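Local coordinates for DCN1-like protein 3 (Homo sapiens, PDB 4GBA) that contributes to neddylation of cullins by helping transfer NEDD8 from N-terminally acetylated NEDD8-conjugating E2 enzymes to cullin-RBX complexes, at residues 123-127 with 141-146. Sequence-based numbering, arbitrary orientation.
Sequences IALWK and WLNFLT
Trp126 offers one face of its indole to the edge of Trp141 in a T-shaped stack. The planes stand at 79°, and the six-membered ring of Trp126 lies 4.6 Å by centroid from the five-membered ring of Trp141. Trp141 NE1 sits over that face near its rim, 3.3 Å from Trp126 CZ3, and its N-H points into the six-membered ring. Leu145 CD1 wedges in beside both rings. It lies over a face of Trp141 and reaches Trp126 CZ3 obliquely at 3.5 Å. Helices 119-129 and 138-147 pack almost antiparallel, at 170° between the short segments, in the cullin-binding region (EF-hand clan) of the DCUN1 (PONY) domain. Strand 117-118 precedes helix 119-129 and pairs antiparallel with strand 154-155, which follows helix 138-147. This is consistent with the exiting helix of one EF-hand-like unit packing on the entering helix of the next. Ile123 slides past Leu142 and Leu145. Its CG1 is anti to the carbonyl carbon (chi1 -68°), and the extended chain carries CD1 to 3.6 Å from Leu145 CB and 3.5 Å from Thr146 CG2. Leu142 CD2 touches Ile123 O and Trp126 CB, 3.8 Å from the latter. At the exposed border, Lys127 lays its CE 3.9 Å from Leu142 CD1. Trp126 NE1 donates a hydrogen bond to Tyr100 OH, and Trp160 stacks on its ring. Replacing Trp126 by an alanine is likely to open a gap beside Leu145, leave the Trp141 edge without its aromatic face and cost Tyr100 its indole partner. Phe163 stacks on Trp141, while Ala124 and Leu125 pack against the bound acetylated NEDD8 E2 peptide.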
loop_
_atom_site.group_PDB
_atom_site.type_symbol
_atom_site.label_atom_id
_atom_site.label_comp_id
_atom_site.label_asym_id
_atom_site.label_seq_id
_atom_site.Cartn_x
_atom_site.Cartn_y
_atom_site.Cartn_z
ATOM N N ILE A 123 -7.903 3.676 -2.621
ATOM C CA ILE A 123 -8.334 4.386 -1.413
ATOM C C ILE A 123 -7.780 3.735 -0.138
ATOM O O ILE A 123 -7.292 4.417 0.759
ATOM C CB ILE A 123 -9.871 4.467 -1.314
ATOM C CG1 ILE A 123 -10.437 5.374 -2.405
ATOM C CG2 ILE A 123 -10.296 4.979 0.056
ATOM C CD1 ILE A 123 -11.956 5.475 -2.377
ATOM N N ALA A 124 -7.857 2.411 -0.076
ATOM C CA ALA A 124 -7.325 1.655 1.048
ATOM C C ALA A 124 -5.798 1.772 1.156
ATOM O O ALA A 124 -5.254 1.933 2.256
ATOM C CB ALA A 124 -7.735 0.193 0.932
ATOM N N LEU A 125 -5.120 1.688 0.017
ATOM C CA LEU A 125 -3.654 1.736 -0.023
ATOM C C LEU A 125 -3.113 3.131 0.259
ATOM O O LEU A 125 -2.099 3.282 0.924
ATOM C CB LEU A 125 -3.134 1.221 -1.354
ATOM C CG LEU A 125 -3.269 -0.289 -1.494
ATOM C CD1 LEU A 125 -2.723 -0.755 -2.832
ATOM C CD2 LEU A 125 -2.554 -0.974 -0.335
ATOM N N TRP A 126 -3.805 4.160 -0.211
ATOM C CA TRP A 126 -3.401 5.515 0.151
ATOM C C TRP A 126 -3.474 5.740 1.653
ATOM O O TRP A 126 -2.548 6.290 2.235
ATOM C CB TRP A 126 -4.235 6.558 -0.578
ATOM C CG TRP A 126 -3.540 7.129 -1.774
ATOM C CD1 TRP A 126 -2.216 7.438 -1.884
ATOM C CD2 TRP A 126 -4.134 7.444 -3.035
ATOM N NE1 TRP A 126 -1.948 7.939 -3.131
ATOM C CE2 TRP A 126 -3.105 7.953 -3.862
ATOM C CE3 TRP A 126 -5.438 7.355 -3.545
ATOM C CZ2 TRP A 126 -3.345 8.379 -5.179
ATOM C CZ3 TRP A 126 -5.670 7.766 -4.852
ATOM C CH2 TRP A 126 -4.628 8.277 -5.655
ATOM N N LYS A 127 -4.579 5.320 2.269
ATOM C CA LYS A 127 -4.746 5.387 3.719
ATOM C C LYS A 127 -3.634 4.612 4.435
ATOM O O LYS A 127 -3.012 5.107 5.369
ATOM C CB LYS A 127 -6.095 4.786 4.091
ATOM C CG LYS A 127 -6.628 5.167 5.459
ATOM C CD LYS A 127 -8.094 4.712 5.623
ATOM C CE LYS A 127 -8.930 5.034 4.362
ATOM N NZ LYS A 127 -10.399 4.680 4.446
ATOM N N TRP A 141 -9.302 14.154 0.369
ATOM C CA TRP A 141 -8.994 13.489 -0.883
ATOM C C TRP A 141 -9.643 12.107 -0.906
ATOM O O TRP A 141 -10.174 11.688 -1.928
ATOM C CB TRP A 141 -7.471 13.408 -1.095
ATOM C CG TRP A 141 -7.030 12.437 -2.170
ATOM C CD1 TRP A 141 -6.511 11.192 -1.980
ATOM C CD2 TRP A 141 -7.087 12.633 -3.589
ATOM N NE1 TRP A 141 -6.236 10.597 -3.186
ATOM C CE2 TRP A 141 -6.577 11.463 -4.197
ATOM C CE3 TRP A 141 -7.514 13.685 -4.410
ATOM C CZ2 TRP A 141 -6.477 11.312 -5.585
ATOM C CZ3 TRP A 141 -7.418 13.535 -5.785
ATOM C CH2 TRP A 141 -6.905 12.354 -6.361
ATOM N N LEU A 142 -9.608 11.404 0.224
ATOM C CA LEU A 142 -10.185 10.063 0.297
ATOM C C LEU A 142 -11.717 10.088 0.415
ATOM O O LEU A 142 -12.388 9.144 -0.014
ATOM C CB LEU A 142 -9.559 9.241 1.441
ATOM C CG LEU A 142 -8.053 8.926 1.399
ATOM C CD1 LEU A 142 -7.590 8.367 2.741
ATOM C CD2 LEU A 142 -7.656 7.982 0.248
ATOM N N ASN A 143 -12.260 11.150 1.011
ATOM C CA ASN A 143 -13.710 11.367 1.015
ATOM C C ASN A 143 -14.194 11.599 -0.400
ATOM O O ASN A 143 -15.205 11.039 -0.828
ATOM C CB ASN A 143 -14.094 12.578 1.865
ATOM C CG ASN A 143 -13.950 12.318 3.354
ATOM O OD1 ASN A 143 -13.984 11.167 3.809
ATOM N ND2 ASN A 143 -13.798 13.392 4.125
ATOM N N PHE A 144 -13.453 12.439 -1.114
ATOM C CA PHE A 144 -13.734 12.751 -2.506
ATOM C C PHE A 144 -13.792 11.483 -3.363
ATOM O O PHE A 144 -14.694 11.315 -4.173
ATOM C CB PHE A 144 -12.688 13.751 -3.021
ATOM C CG PHE A 144 -12.590 13.830 -4.518
ATOM C CD1 PHE A 144 -13.537 14.518 -5.253
ATOM C CD2 PHE A 144 -11.537 13.231 -5.190
ATOM C CE1 PHE A 144 -13.441 14.592 -6.634
ATOM C CE2 PHE A 144 -11.440 13.302 -6.573
ATOM C CZ PHE A 144 -12.386 13.982 -7.291
ATOM N N LEU A 145 -12.840 10.581 -3.159
ATOM C CA LEU A 145 -12.747 9.372 -3.973
ATOM C C LEU A 145 -13.794 8.300 -3.656
ATOM O O LEU A 145 -14.148 7.509 -4.526
ATOM C CB LEU A 145 -11.356 8.751 -3.848
ATOM C CG LEU A 145 -10.172 9.528 -4.410
ATOM C CD1 LEU A 145 -8.864 8.806 -4.028
ATOM C CD2 LEU A 145 -10.315 9.677 -5.918
ATOM N N THR A 146 -14.249 8.237 -2.409
ATOM C CA THR A 146 -15.287 7.278 -2.034
ATOM C C THR A 146 -16.617 7.752 -2.623
ATOM O O THR A 146 -17.426 6.960 -3.119
ATOM C CB THR A 146 -15.403 7.122 -0.497
ATOM O OG1 THR A 146 -15.833 8.360 0.079
ATOM C CG2 THR A 146 -14.061 6.732 0.110
#